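Local coordinates for protein putative rubredoxin reductase (Rhodopseudomonas palustris, PDB 3FG2) that probably uses its bound FAD to pass electrons from NADH to the ferredoxin that serves the cytochrome P450 CYP199A2, at residues 17-22 with 299-304; 121-126 with 215-220; 156-161 with 168-173; 181-186 with 339-344; 189-194 with 199-204. One frame throughout, in Å; residues are numbered along the deposited sequence.

Interaction 1 of 5, residues 17-22 with 299-304; sequences AVSLRQ and QARCVA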
# COMPACT_ATOMS: atom_id res chain seq x y z
N ALA A 17 -8.68 -16.35 0.94
CA ALA A 17 -8.78 -17.72 0.45
C ALA A 17 -8.18 -18.65 1.50
O ALA A 17 -8.81 -19.61 1.94
CB ALA A 17 -8.03 -17.87 -0.87
N VAL A 18 -6.95 -18.35 1.89
CA VAL A 18 -6.24 -19.15 2.88
C VAL A 18 -6.95 -19.18 4.22
O VAL A 18 -7.19 -20.26 4.76
CB VAL A 18 -4.81 -18.62 3.06
CG1 VAL A 18 -4.17 -19.25 4.29
CG2 VAL A 18 -3.99 -18.93 1.82
N SER A 19 -7.31 -18.02 4.76
CA SER A 19 -7.99 -17.95 6.04
C SER A 19 -9.33 -18.67 6.01
O SER A 19 -9.80 -19.18 7.03
CB SER A 19 -8.20 -16.50 6.47
OG SER A 19 -6.96 -15.88 6.75
N LEU A 20 -9.94 -18.70 4.84
CA LEU A 20 -11.22 -19.36 4.67
C LEU A 20 -11.02 -20.86 4.91
O LEU A 20 -11.78 -21.49 5.64
CB LEU A 20 -11.75 -19.08 3.26
CG LEU A 20 -13.24 -18.86 2.99
CD1 LEU A 20 -13.92 -18.15 4.15
CD2 LEU A 20 -13.36 -18.05 1.70
N ARG A 21 -9.97 -21.41 4.30
CA ARG A 21 -9.67 -22.83 4.45
C ARG A 21 -9.24 -23.16 5.88
O ARG A 21 -9.71 -24.15 6.45
CB ARG A 21 -8.56 -23.26 3.48
CG ARG A 21 -9.05 -23.50 2.05
CD ARG A 21 -10.27 -24.43 2.01
NE ARG A 21 -10.60 -24.85 0.65
CZ ARG A 21 -11.84 -24.95 0.18
NH1 ARG A 21 -12.87 -24.66 0.97
NH2 ARG A 21 -12.05 -25.33 -1.07
N GLN A 22 -8.35 -22.36 6.45
CA GLN A 22 -7.91 -22.61 7.81
C GLN A 22 -9.11 -22.75 8.72
O GLN A 22 -9.12 -23.58 9.63
CB GLN A 22 -7.02 -21.47 8.31
CG GLN A 22 -5.63 -21.46 7.68
CD GLN A 22 -4.77 -20.33 8.20
OE1 GLN A 22 -4.56 -20.21 9.41
NE2 GLN A 22 -4.28 -19.49 7.30
N GLN A 299 -8.34 -7.58 7.28
CA GLN A 299 -9.67 -7.52 6.71
C GLN A 299 -10.04 -8.88 6.14
O GLN A 299 -11.18 -9.33 6.28
CB GLN A 299 -9.74 -6.44 5.63
CG GLN A 299 -10.22 -5.10 6.17
CD GLN A 299 -10.44 -4.08 5.07
OE1 GLN A 299 -10.85 -4.43 3.96
NE2 GLN A 299 -10.18 -2.82 5.38
N ALA A 300 -9.07 -9.55 5.53
CA ALA A 300 -9.31 -10.88 4.97
C ALA A 300 -9.71 -11.83 6.09
O ALA A 300 -10.67 -12.60 5.95
CB ALA A 300 -8.06 -11.39 4.27
N ARG A 301 -8.99 -11.78 7.21
CA ARG A 301 -9.30 -12.64 8.35
C ARG A 301 -10.72 -12.38 8.84
O ARG A 301 -11.47 -13.31 9.13
CB ARG A 301 -8.30 -12.39 9.48
CG ARG A 301 -6.93 -13.03 9.27
CD ARG A 301 -5.95 -12.61 10.37
NE ARG A 301 -4.83 -13.53 10.51
CZ ARG A 301 -3.91 -13.77 9.59
NH1 ARG A 301 -3.96 -13.14 8.42
NH2 ARG A 301 -2.93 -14.64 9.82
N CYS A 302 -11.09 -11.10 8.93
CA CYS A 302 -12.42 -10.71 9.39
C CYS A 302 -13.54 -11.32 8.55
O CYS A 302 -14.55 -11.78 9.09
CB CYS A 302 -12.54 -9.19 9.37
SG CYS A 302 -14.15 -8.61 9.92
N VAL A 303 -13.36 -11.30 7.23
CA VAL A 303 -14.35 -11.86 6.31
C VAL A 303 -14.37 -13.38 6.42
O VAL A 303 -15.44 -13.99 6.48
CB VAL A 303 -14.05 -11.46 4.86
CG1 VAL A 303 -14.88 -12.29 3.88
CG2 VAL A 303 -14.36 -9.99 4.67
N ALA A 304 -13.19 -14.00 6.43
CA ALA A 304 -13.09 -15.44 6.53
C ALA A 304 -13.79 -15.90 7.80
O ALA A 304 -14.48 -16.92 7.81
CB ALA A 304 -11.64 -15.87 6.55
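Ser-19 OG, which approaches Arg-301 CG at 3.8 Å, is hydrogen-bonded to the carbonyl of Gln-15, one turn back in its own helix. That helix, 11-22, follows the glycine-rich turn of the Rossmann-type FAD-binding domain, and helix 293-306 packs beside it. With OG anti to the carbonyl carbon (chi1 -68°), the hydroxyl sits beside its backbone N and spends its polarity on its own helix, while the serine CB makes the closest approach to the partner helix. The short segments run in broadly the same direction, with a crossing angle of -39° and axes 8.4 Å apart at closest approach. Such closeness rests on small residues: Ala-304 CB presses on Ser-19 CB at 3.5 Å, tighter than a usual carbon-carbon contact, and the CA atoms of Leu-20 and Ala-304 come to 4.7 Å. Arg-301 is exposed; its CG is the atom nearest the serine, and the hydroxyl stands obliquely to its guanidinium. Ala-300 and Val-303 continue the packing onto Gln-15 and Val-16. On the other flank Leu-20, which also touches Ile-29 of the neighbouring strand, brings CD1 to 3.7 Å from Ala-304 CA and 3.9 Å from Ala-304 O.

Interaction 2 of 5, residues 121-126 with 215-220; sequences PDVLYL and DRVTGV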
# COMPACT_ATOMS: atom_id res chain seq x y z
N PRO A 121 7.71 5.88 -23.75
CA PRO A 121 8.27 4.64 -23.21
C PRO A 121 9.04 4.73 -21.89
O PRO A 121 8.92 3.85 -21.04
CB PRO A 121 9.16 4.15 -24.35
CG PRO A 121 8.50 4.72 -25.57
CD PRO A 121 8.16 6.11 -25.13
N ASP A 122 9.83 5.79 -21.73
CA ASP A 122 10.64 5.95 -20.53
C ASP A 122 9.97 6.62 -19.32
O ASP A 122 10.65 7.13 -18.43
CB ASP A 122 11.94 6.68 -20.87
CG ASP A 122 12.92 5.80 -21.64
OD1 ASP A 122 13.66 6.34 -22.49
OD2 ASP A 122 12.94 4.57 -21.40
N VAL A 123 8.64 6.61 -19.30
CA VAL A 123 7.89 7.15 -18.17
C VAL A 123 7.23 5.91 -17.57
O VAL A 123 6.19 5.43 -18.05
CB VAL A 123 6.82 8.17 -18.63
CG1 VAL A 123 5.99 8.62 -17.45
CG2 VAL A 123 7.50 9.38 -19.27
N LEU A 124 7.84 5.39 -16.51
CA LEU A 124 7.39 4.17 -15.87
C LEU A 124 6.71 4.31 -14.51
O LEU A 124 6.93 5.27 -13.77
CB LEU A 124 8.59 3.23 -15.71
CG LEU A 124 9.43 3.05 -16.97
CD1 LEU A 124 10.69 2.24 -16.65
CD2 LEU A 124 8.58 2.35 -18.03
N TYR A 125 5.89 3.31 -14.20
CA TYR A 125 5.19 3.25 -12.93
C TYR A 125 5.83 2.13 -12.11
O TYR A 125 6.66 1.39 -12.64
CB TYR A 125 3.70 3.01 -13.16
CG TYR A 125 3.05 4.18 -13.87
CD1 TYR A 125 3.15 4.33 -15.26
CD2 TYR A 125 2.40 5.17 -13.15
CE1 TYR A 125 2.62 5.45 -15.90
CE2 TYR A 125 1.88 6.29 -13.78
CZ TYR A 125 1.99 6.43 -15.15
OH TYR A 125 1.49 7.57 -15.74
N LEU A 126 5.46 2.01 -10.83
CA LEU A 126 6.03 0.99 -9.96
C LEU A 126 5.04 0.45 -8.93
O LEU A 126 5.01 0.90 -7.79
CB LEU A 126 7.26 1.57 -9.23
CG LEU A 126 8.04 0.66 -8.27
CD1 LEU A 126 8.43 -0.63 -8.99
CD2 LEU A 126 9.28 1.38 -7.75
N ASP A 215 11.25 10.62 -29.36
CA ASP A 215 10.34 9.96 -28.42
C ASP A 215 11.17 9.52 -27.23
O ASP A 215 10.80 8.60 -26.49
CB ASP A 215 9.63 8.78 -29.08
CG ASP A 215 8.43 9.21 -29.90
OD1 ASP A 215 7.57 9.94 -29.36
OD2 ASP A 215 8.34 8.82 -31.09
N ARG A 216 12.28 10.22 -27.05
CA ARG A 216 13.21 9.97 -25.97
C ARG A 216 13.04 11.04 -24.90
O ARG A 216 13.21 12.23 -25.18
CB ARG A 216 14.65 10.02 -26.48
CG ARG A 216 15.02 8.92 -27.45
CD ARG A 216 16.47 9.05 -27.88
NE ARG A 216 16.65 10.05 -28.94
CZ ARG A 216 16.18 9.91 -30.17
NH1 ARG A 216 16.39 10.86 -31.08
NH2 ARG A 216 15.50 8.82 -30.51
N VAL A 217 12.71 10.62 -23.69
CA VAL A 217 12.55 11.57 -22.59
C VAL A 217 13.87 12.32 -22.39
O VAL A 217 14.94 11.73 -22.47
CB VAL A 217 12.23 10.83 -21.26
CG1 VAL A 217 12.29 11.80 -20.11
CG2 VAL A 217 10.86 10.17 -21.34
N THR A 218 13.80 13.63 -22.16
CA THR A 218 15.02 14.40 -21.93
C THR A 218 14.92 15.25 -20.67
O THR A 218 15.89 15.89 -20.27
CB THR A 218 15.38 15.34 -23.12
OG1 THR A 218 14.27 16.19 -23.42
CG2 THR A 218 15.76 14.53 -24.35
N GLY A 219 13.75 15.26 -20.05
CA GLY A 219 13.59 16.04 -18.84
C GLY A 219 12.15 16.19 -18.40
O GLY A 219 11.22 15.82 -19.12
N VAL A 220 11.96 16.73 -17.20
CA VAL A 220 10.62 16.95 -16.67
C VAL A 220 10.42 18.44 -16.42
O VAL A 220 11.17 19.06 -15.66
CB VAL A 220 10.39 16.15 -15.36
CG1 VAL A 220 9.01 16.46 -14.79
CG2 VAL A 220 10.52 14.66 -15.63
O HOH W 1 15.62 8.59 -23.10
O HOH W 2 11.24 7.77 -23.63
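Val-217 CG2 is the apolar centre of this contact, lying 3.7 Å from Asp-122 CB and 4.0 Å from Val-123 CG2. The contact joins two sheets: strand 123-124 borders the parallel sheet of a Rossmann-like domain, while strand 216-222 is the middle strand of a three-stranded antiparallel meander. The side chains of Val-123 and Val-217 cross at about a right angle, and between them only the two CG2 methyls come within contact range. Toward the exposed end Pro-121 CD rests 3.9 Å from Asp-215 O.

No direct hydrogen bond spans the segments; two waters bridge them instead. One accepts from Asp-122 N (3.1 Å) and Val-217 N (3.2 Å) and donates to Asp-215 O (3.0 Å), so three backbone groups hold it between the chains. The other donates both ways, to Asp-122 OD1 at 3.0 Å and to Val-217 O. The polar groups beside the valines are thus linked through solvent rather than by strand pairing.

The second shell fixes both sides. Asp-122 and Leu-124 bond through their backbones to Val-233 in strand 232-235, and Val-217 leans on Ile-210 of the meander. Asp-122 has CG anti to its carbonyl carbon (chi1 -73°), which turns the carboxylate away from Val-217 while CB stays against it: OD1 takes the bridging water, and OD2 forms a salt bridge with Arg-138 NH1.

Interaction 3 of 5, residues 156-161 with 168-173; sequences EFAATA and VDVVEL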
# COMPACT_ATOMS: atom_id res chain seq x y z
N GLU A 156 11.57 4.84 -1.58
CA GLU A 156 12.20 3.54 -1.46
C GLU A 156 12.94 3.29 -2.77
O GLU A 156 14.04 2.75 -2.78
CB GLU A 156 11.15 2.46 -1.19
CG GLU A 156 10.37 2.68 0.11
CD GLU A 156 9.43 1.54 0.47
OE1 GLU A 156 9.05 0.76 -0.43
OE2 GLU A 156 9.06 1.43 1.66
N PHE A 157 12.33 3.70 -3.88
CA PHE A 157 12.95 3.53 -5.19
C PHE A 157 14.14 4.47 -5.34
O PHE A 157 15.24 4.05 -5.71
CB PHE A 157 11.95 3.83 -6.32
CG PHE A 157 12.61 4.01 -7.66
CD1 PHE A 157 13.12 2.92 -8.36
CD2 PHE A 157 12.79 5.29 -8.19
CE1 PHE A 157 13.80 3.10 -9.56
CE2 PHE A 157 13.47 5.48 -9.39
CZ PHE A 157 13.98 4.38 -10.07
N ALA A 158 13.92 5.75 -5.06
CA ALA A 158 14.96 6.76 -5.18
C ALA A 158 16.29 6.38 -4.52
O ALA A 158 17.35 6.59 -5.09
CB ALA A 158 14.48 8.07 -4.62
N ALA A 159 16.22 5.83 -3.32
CA ALA A 159 17.44 5.45 -2.62
C ALA A 159 18.17 4.36 -3.40
O ALA A 159 19.39 4.41 -3.58
CB ALA A 159 17.12 4.97 -1.22
N THR A 160 17.43 3.38 -3.89
CA THR A 160 18.04 2.30 -4.63
C THR A 160 18.62 2.76 -5.96
O THR A 160 19.73 2.38 -6.32
CB THR A 160 17.04 1.16 -4.84
OG1 THR A 160 16.77 0.55 -3.58
CG2 THR A 160 17.60 0.11 -5.81
N ALA A 161 17.88 3.59 -6.69
CA ALA A 161 18.38 4.09 -7.97
C ALA A 161 19.67 4.86 -7.71
O ALA A 161 20.65 4.75 -8.45
CB ALA A 161 17.35 5.01 -8.62
N VAL A 168 19.59 11.23 -9.20
CA VAL A 168 18.20 11.22 -8.78
C VAL A 168 17.63 12.56 -8.33
O VAL A 168 18.19 13.23 -7.47
CB VAL A 168 17.99 10.23 -7.62
CG1 VAL A 168 16.51 10.17 -7.25
CG2 VAL A 168 18.49 8.86 -8.02
N ASP A 169 16.49 12.92 -8.92
CA ASP A 169 15.78 14.15 -8.57
C ASP A 169 14.35 13.77 -8.22
O ASP A 169 13.67 13.08 -8.98
CB ASP A 169 15.78 15.15 -9.73
CG ASP A 169 17.08 15.92 -9.83
OD1 ASP A 169 18.05 15.42 -10.43
OD2 ASP A 169 17.13 17.03 -9.28
N VAL A 170 13.91 14.21 -7.04
CA VAL A 170 12.56 13.92 -6.57
C VAL A 170 11.67 15.16 -6.61
O VAL A 170 11.98 16.18 -6.00
CB VAL A 170 12.58 13.37 -5.13
CG1 VAL A 170 11.16 13.20 -4.62
CG2 VAL A 170 13.31 12.03 -5.09
N VAL A 171 10.57 15.04 -7.33
CA VAL A 171 9.61 16.13 -7.49
C VAL A 171 8.35 15.90 -6.66
O VAL A 171 7.60 14.96 -6.90
CB VAL A 171 9.21 16.27 -8.98
CG1 VAL A 171 8.04 17.24 -9.13
CG2 VAL A 171 10.41 16.75 -9.79
N GLU A 172 8.12 16.78 -5.68
CA GLU A 172 6.95 16.71 -4.81
C GLU A 172 6.22 18.06 -4.78
O GLU A 172 6.85 19.11 -4.67
CB GLU A 172 7.35 16.34 -3.38
CG GLU A 172 6.20 16.43 -2.38
CD GLU A 172 5.02 15.54 -2.76
OE1 GLU A 172 3.87 15.89 -2.41
OE2 GLU A 172 5.24 14.48 -3.39
N LEU A 173 4.90 18.02 -4.88
CA LEU A 173 4.11 19.25 -4.88
C LEU A 173 4.00 19.86 -3.48
O LEU A 173 3.96 21.08 -3.34
CB LEU A 173 2.70 19.00 -5.44
CG LEU A 173 1.80 20.24 -5.48
CD1 LEU A 173 2.51 21.36 -6.25
CD2 LEU A 173 0.45 19.90 -6.12
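Ala-158 CB is the central apolar group of this contact, resting against Val-168 CG1 at 3.9 Å and also meeting Val-170 CG2 at 4.2 Å. The two valines point from the same side of strand 167-171, and the alanine methyl reaches both. Val-168 does the most work: with CG1 anti to its backbone N (chi1 -177°), that branch faces Ala-158, while CG2 turns to the helix backbone, 3.9 Å from Ala-158 O, and to Ala-161 CB at 4.1 Å. The two branches of one valine thus serve two alanines, one turn apart. The geometry is that of a helix laid nearly antiparallel on a strand, at 165°, with the short axes 9.0 Å apart at closest approach; alanines on the helix allow the valines to come in under it.

The tight part is wholly buried and apolar, without a hydrogen bond between the segments. Beyond Val-170 the two paths separate: Glu-172 is partly exposed and Leu-173 exposed, the latter's side chain staying about 16 Å from the helical segment at nearest atoms. Glu-172 still has partners, since OE2 accepts from Ala-150 N in the glycine-rich turn and OE1 from Ala-174 N. At the other extreme Glu-156, on the helix, forms a salt bridge with Lys-47, an FAD-binding residue.

Strand 144-148, helix 152-163 and strand 167-171 form a beta-alpha-beta crossover whose GxGxxG pattern is consistent with a second, nucleotide-binding Rossmann unit; Phe-157 packs on Val-145 and Val-147 of the first strand, and strand 200-202 continues the sheet beyond Val-168 and Val-170.

Interaction 4 of 5, residues 181-186 with 339-344; sequences VVTPEI and DQVVIR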
# COMPACT_ATOMS: atom_id res chain seq x y z
N VAL A 181 1.20 10.96 4.69
CA VAL A 181 1.26 9.90 5.69
C VAL A 181 2.11 10.03 6.96
O VAL A 181 1.93 9.23 7.88
CB VAL A 181 1.65 8.56 5.01
CG1 VAL A 181 0.53 8.10 4.09
CG2 VAL A 181 2.93 8.75 4.20
N VAL A 182 3.02 10.99 7.02
CA VAL A 182 3.85 11.15 8.22
C VAL A 182 3.90 12.60 8.69
O VAL A 182 3.57 13.51 7.93
CB VAL A 182 5.32 10.68 7.98
CG1 VAL A 182 5.34 9.26 7.43
CG2 VAL A 182 6.04 11.63 7.02
N THR A 183 4.31 12.80 9.94
CA THR A 183 4.41 14.16 10.49
C THR A 183 5.75 14.79 10.07
O THR A 183 6.70 14.08 9.70
CB THR A 183 4.25 14.17 12.04
OG1 THR A 183 5.27 13.36 12.64
CG2 THR A 183 2.88 13.63 12.43
N PRO A 184 5.86 16.13 10.12
CA PRO A 184 7.07 16.86 9.74
C PRO A 184 8.43 16.35 10.22
O PRO A 184 9.40 16.38 9.47
CB PRO A 184 6.78 18.28 10.24
CG PRO A 184 5.30 18.38 10.08
CD PRO A 184 4.84 17.05 10.64
N GLU A 185 8.51 15.88 11.47
CA GLU A 185 9.79 15.39 11.98
C GLU A 185 10.30 14.19 11.19
O GLU A 185 11.51 14.00 11.05
CB GLU A 185 9.68 15.02 13.46
CG GLU A 185 9.09 16.10 14.36
CD GLU A 185 7.58 16.29 14.14
OE1 GLU A 185 6.87 15.29 13.86
OE2 GLU A 185 7.09 17.44 14.28
N ILE A 186 9.39 13.38 10.66
CA ILE A 186 9.79 12.22 9.86
C ILE A 186 10.24 12.68 8.48
O ILE A 186 11.27 12.22 7.97
CB ILE A 186 8.64 11.20 9.73
CG1 ILE A 186 8.23 10.68 11.12
CG2 ILE A 186 9.08 10.03 8.85
CD1 ILE A 186 9.38 10.08 11.92
N ASP A 339 -1.68 17.23 17.03
CA ASP A 339 -1.50 18.59 17.52
C ASP A 339 -0.30 18.70 18.47
O ASP A 339 -0.01 19.77 19.01
CB ASP A 339 -2.78 19.11 18.21
CG ASP A 339 -3.22 18.24 19.37
OD1 ASP A 339 -2.37 17.55 19.98
OD2 ASP A 339 -4.43 18.26 19.69
N GLN A 340 0.40 17.59 18.67
CA GLN A 340 1.57 17.57 19.53
C GLN A 340 2.45 16.37 19.21
O GLN A 340 1.96 15.24 19.17
CB GLN A 340 1.15 17.54 21.00
CG GLN A 340 2.29 17.29 21.97
CD GLN A 340 1.84 17.35 23.42
OE1 GLN A 340 0.77 16.82 23.77
NE2 GLN A 340 2.65 17.97 24.27
N VAL A 341 3.73 16.62 18.98
CA VAL A 341 4.68 15.55 18.66
C VAL A 341 5.89 15.59 19.59
O VAL A 341 6.52 16.62 19.76
CB VAL A 341 5.17 15.65 17.20
CG1 VAL A 341 6.19 14.53 16.90
CG2 VAL A 341 3.99 15.54 16.26
N VAL A 342 6.19 14.44 20.19
CA VAL A 342 7.32 14.32 21.10
C VAL A 342 8.35 13.36 20.50
O VAL A 342 8.00 12.31 19.98
CB VAL A 342 6.89 13.75 22.47
CG1 VAL A 342 8.10 13.47 23.33
CG2 VAL A 342 5.95 14.72 23.17
N ILE A 343 9.62 13.73 20.59
CA ILE A 343 10.68 12.89 20.06
C ILE A 343 11.27 12.02 21.17
O ILE A 343 11.62 12.52 22.23
CB ILE A 343 11.84 13.72 19.45
CG1 ILE A 343 11.37 14.46 18.19
CG2 ILE A 343 13.03 12.81 19.15
CD1 ILE A 343 10.94 13.54 17.08
N ARG A 344 11.37 10.72 20.92
CA ARG A 344 11.98 9.82 21.89
C ARG A 344 13.20 9.27 21.18
O ARG A 344 13.10 8.80 20.04
CB ARG A 344 11.06 8.66 22.28
CG ARG A 344 11.70 7.68 23.26
CD ARG A 344 10.73 6.60 23.69
NE ARG A 344 10.54 6.58 25.14
CZ ARG A 344 11.26 5.85 25.98
NH1 ARG A 344 12.21 5.06 25.51
NH2 ARG A 344 11.04 5.92 27.29
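The first turn of helix 184-196 meets the edge strand 340-344 through Glu-185, whose carboxylate lies against the side chain of Val-341. Glu-185 OE1 comes to 3.2 Å from Val-341 CG1 and 3.8 Å from Val-341 CG2, and the flat group's carbon, Glu-185 CD, stands 3.6 Å from Val-341 CG1, so the acid covers the end of the valine. The bend at chi2 (72°) folds the chain back over its own helix start, bringing Glu-185 OE1 to 2.8 Å from Thr-183 OG1 at the N-cap position. That hydroxyl has one proton and a second acceptor, Glu-366 OE1, so its direction is not settled. Strand 340-344 is the outermost of a five-stranded antiparallel sheet in the C-terminal reductase region, so the contact joins that sheet to the pyridine-nucleotide oxidoreductase part. Shortening Glu-185 to an alanine is likely to uncover Val-341 and leave Thr-183 OG1 without its carboxylate neighbour in this segment. Val-341 also packs on Ala-354 of strand 351-358, while Ile-343 completes the contact from farther along its strand, its CD1 4.1 Å from Glu-185 CB.

Interaction 5 of 5, residues 189-194 with 199-204; sequences YFHDRH and IRMHYG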
# COMPACT_ATOMS: atom_id res chain seq x y z
N TYR A 189 13.77 14.23 8.68
CA TYR A 189 14.82 13.21 8.81
C TYR A 189 15.15 12.57 7.47
O TYR A 189 16.31 12.48 7.07
CB TYR A 189 14.39 12.10 9.79
CG TYR A 189 15.37 10.95 9.84
CD1 TYR A 189 16.59 11.07 10.52
CD2 TYR A 189 15.11 9.76 9.16
CE1 TYR A 189 17.54 10.03 10.52
CE2 TYR A 189 16.05 8.71 9.15
CZ TYR A 189 17.26 8.85 9.83
OH TYR A 189 18.18 7.83 9.82
N PHE A 190 14.12 12.12 6.77
CA PHE A 190 14.33 11.47 5.49
C PHE A 190 14.80 12.42 4.40
O PHE A 190 15.46 12.01 3.45
CB PHE A 190 13.08 10.71 5.07
CG PHE A 190 12.93 9.40 5.78
CD1 PHE A 190 12.02 9.25 6.82
CD2 PHE A 190 13.76 8.33 5.45
CE1 PHE A 190 11.95 8.04 7.53
CE2 PHE A 190 13.70 7.12 6.15
CZ PHE A 190 12.79 6.98 7.19
N HIS A 191 14.45 13.70 4.54
CA HIS A 191 14.90 14.67 3.56
C HIS A 191 16.41 14.78 3.70
O HIS A 191 17.13 14.83 2.71
CB HIS A 191 14.26 16.04 3.80
CG HIS A 191 14.94 17.15 3.05
ND1 HIS A 191 16.13 17.71 3.46
CD2 HIS A 191 14.63 17.75 1.88
CE1 HIS A 191 16.52 18.60 2.58
NE2 HIS A 191 15.63 18.65 1.61
N ASP A 192 16.88 14.80 4.95
CA ASP A 192 18.31 14.90 5.22
C ASP A 192 19.05 13.66 4.71
O ASP A 192 20.04 13.76 3.98
CB ASP A 192 18.58 15.06 6.73
CG ASP A 192 18.16 16.43 7.26
OD1 ASP A 192 18.00 17.38 6.47
OD2 ASP A 192 18.01 16.57 8.50
N ARG A 193 18.57 12.48 5.10
CA ARG A 193 19.19 11.23 4.69
C ARG A 193 19.31 11.11 3.18
O ARG A 193 20.39 10.79 2.66
CB ARG A 193 18.38 10.05 5.23
CG ARG A 193 18.38 9.99 6.75
CD ARG A 193 19.76 9.65 7.27
NE ARG A 193 20.08 8.24 7.05
CZ ARG A 193 21.31 7.75 6.90
NH1 ARG A 193 22.35 8.57 6.93
NH2 ARG A 193 21.49 6.45 6.72
N HIS A 194 18.22 11.36 2.46
CA HIS A 194 18.23 11.26 1.01
C HIS A 194 19.12 12.32 0.37
O HIS A 194 19.89 12.02 -0.55
CB HIS A 194 16.81 11.35 0.46
CG HIS A 194 16.00 10.13 0.73
ND1 HIS A 194 16.46 8.86 0.46
CD2 HIS A 194 14.75 9.97 1.24
CE1 HIS A 194 15.54 7.98 0.79
NE2 HIS A 194 14.49 8.63 1.27
N ILE A 199 20.65 12.81 -3.44
CA ILE A 199 19.37 12.90 -4.13
C ILE A 199 18.90 14.35 -4.00
O ILE A 199 18.87 14.90 -2.90
CB ILE A 199 18.35 11.95 -3.51
CG1 ILE A 199 18.80 10.50 -3.74
CG2 ILE A 199 16.96 12.22 -4.06
CD1 ILE A 199 18.02 9.44 -2.98
N ARG A 200 18.55 14.97 -5.12
CA ARG A 200 18.11 16.36 -5.10
C ARG A 200 16.59 16.42 -4.94
O ARG A 200 15.85 15.97 -5.82
CB ARG A 200 18.50 17.08 -6.40
CG ARG A 200 19.80 16.61 -7.06
CD ARG A 200 21.01 17.29 -6.49
NE ARG A 200 20.97 18.73 -6.74
CZ ARG A 200 21.92 19.58 -6.36
NH1 ARG A 200 23.00 19.14 -5.72
NH2 ARG A 200 21.79 20.88 -6.61
N MET A 201 16.14 16.98 -3.82
CA MET A 201 14.71 17.11 -3.54
C MET A 201 14.16 18.45 -4.05
O MET A 201 14.80 19.49 -3.90
CB MET A 201 14.46 17.00 -2.04
CG MET A 201 13.59 15.82 -1.66
SD MET A 201 14.33 14.23 -2.13
CE MET A 201 13.79 13.20 -0.77
N HIS A 202 12.97 18.41 -4.64
CA HIS A 202 12.32 19.61 -5.16
C HIS A 202 10.89 19.68 -4.62
O HIS A 202 10.06 18.81 -4.91
CB HIS A 202 12.28 19.56 -6.68
CG HIS A 202 13.62 19.42 -7.31
ND1 HIS A 202 14.45 20.50 -7.56
CD2 HIS A 202 14.30 18.32 -7.73
CE1 HIS A 202 15.57 20.07 -8.11
NE2 HIS A 202 15.50 18.75 -8.23
N TYR A 203 10.60 20.72 -3.84
CA TYR A 203 9.28 20.87 -3.25
C TYR A 203 8.45 21.99 -3.87
O TYR A 203 8.98 22.87 -4.54
CB TYR A 203 9.39 21.12 -1.75
CG TYR A 203 10.12 20.02 -1.02
CD1 TYR A 203 11.44 20.19 -0.60
CD2 TYR A 203 9.50 18.80 -0.76
CE1 TYR A 203 12.13 19.16 0.06
CE2 TYR A 203 10.16 17.78 -0.12
CZ TYR A 203 11.48 17.96 0.29
OH TYR A 203 12.12 16.93 0.94
N GLY A 204 7.14 21.94 -3.63
CA GLY A 204 6.23 22.95 -4.13
C GLY A 204 6.05 23.01 -5.63
O GLY A 204 5.63 24.05 -6.15
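Helix 184-196 and the following strand 200-202 are tied at their near ends by one backbone bond, Ile-199 N to His-194 O, 3.1 Å long and fairly straight at 157°. The chains then diverge: the CA atoms of His-194 and Ile-199 are 5.5 Å apart, those of His-191 and Met-201 7.5 Å.

Side chains fill the widening wedge. His-194 and Ile-199 lie side by side, pointing the same way, with Ile-199 CD1 3.8 Å from His-194 ND1. Met-201, bent at chi2 and chi3, curls its methyl toward the same histidine, CE standing 3.7 Å from His-194 CB. What holds the imidazole's far end is Gln-324, whose OE1 is hydrogen-bonded to His-194 NE2; Leu-155 and Ala-159 of helix 152-163 pack on this residue as well. At the outer mouth the rings of His-191 and Tyr-203 meet rim to rim, neither over the other's face, with centroids 5.7 Å apart and planes inclined at 33°; the pair is modelled too closely and the imidazole may be turned over, so the detail here is doubtful. Replacing His-191 by an alanine would probably open a gap between the helix and the side chains of Met-201 and Tyr-203.

Strand 167-171, helix 184-196 and strand 200-202 make a beta-alpha-beta crossover, so this helix-to-strand return is the closing step of a unit characteristic of the Rossmann fold.

Interaction 1 stands alone, its centre 35 to 41 Å from the others: it closes the FAD-binding part across most of the chain, and interactions 2, 3 and 5 nest inside its loop. These three reach one parallel sheet. Interactions 3 and 5 are centred 8 Å apart on neighbouring strands 167-171 and 200-202, where His-202 NE2 probably bonds to Asp-169 OD2 (2.6 Å). Interaction 2 sits at the sheet's other edge, its centre 14 Å from that of interaction 3, which it touches through Leu-126 and Phe-157. Interaction 4 opens after interaction 3, encloses interaction 5 and shares helix 184-196 with it (centres 17 Å apart). That helix couples the second Rossmann-like unit to the C-terminal sheet.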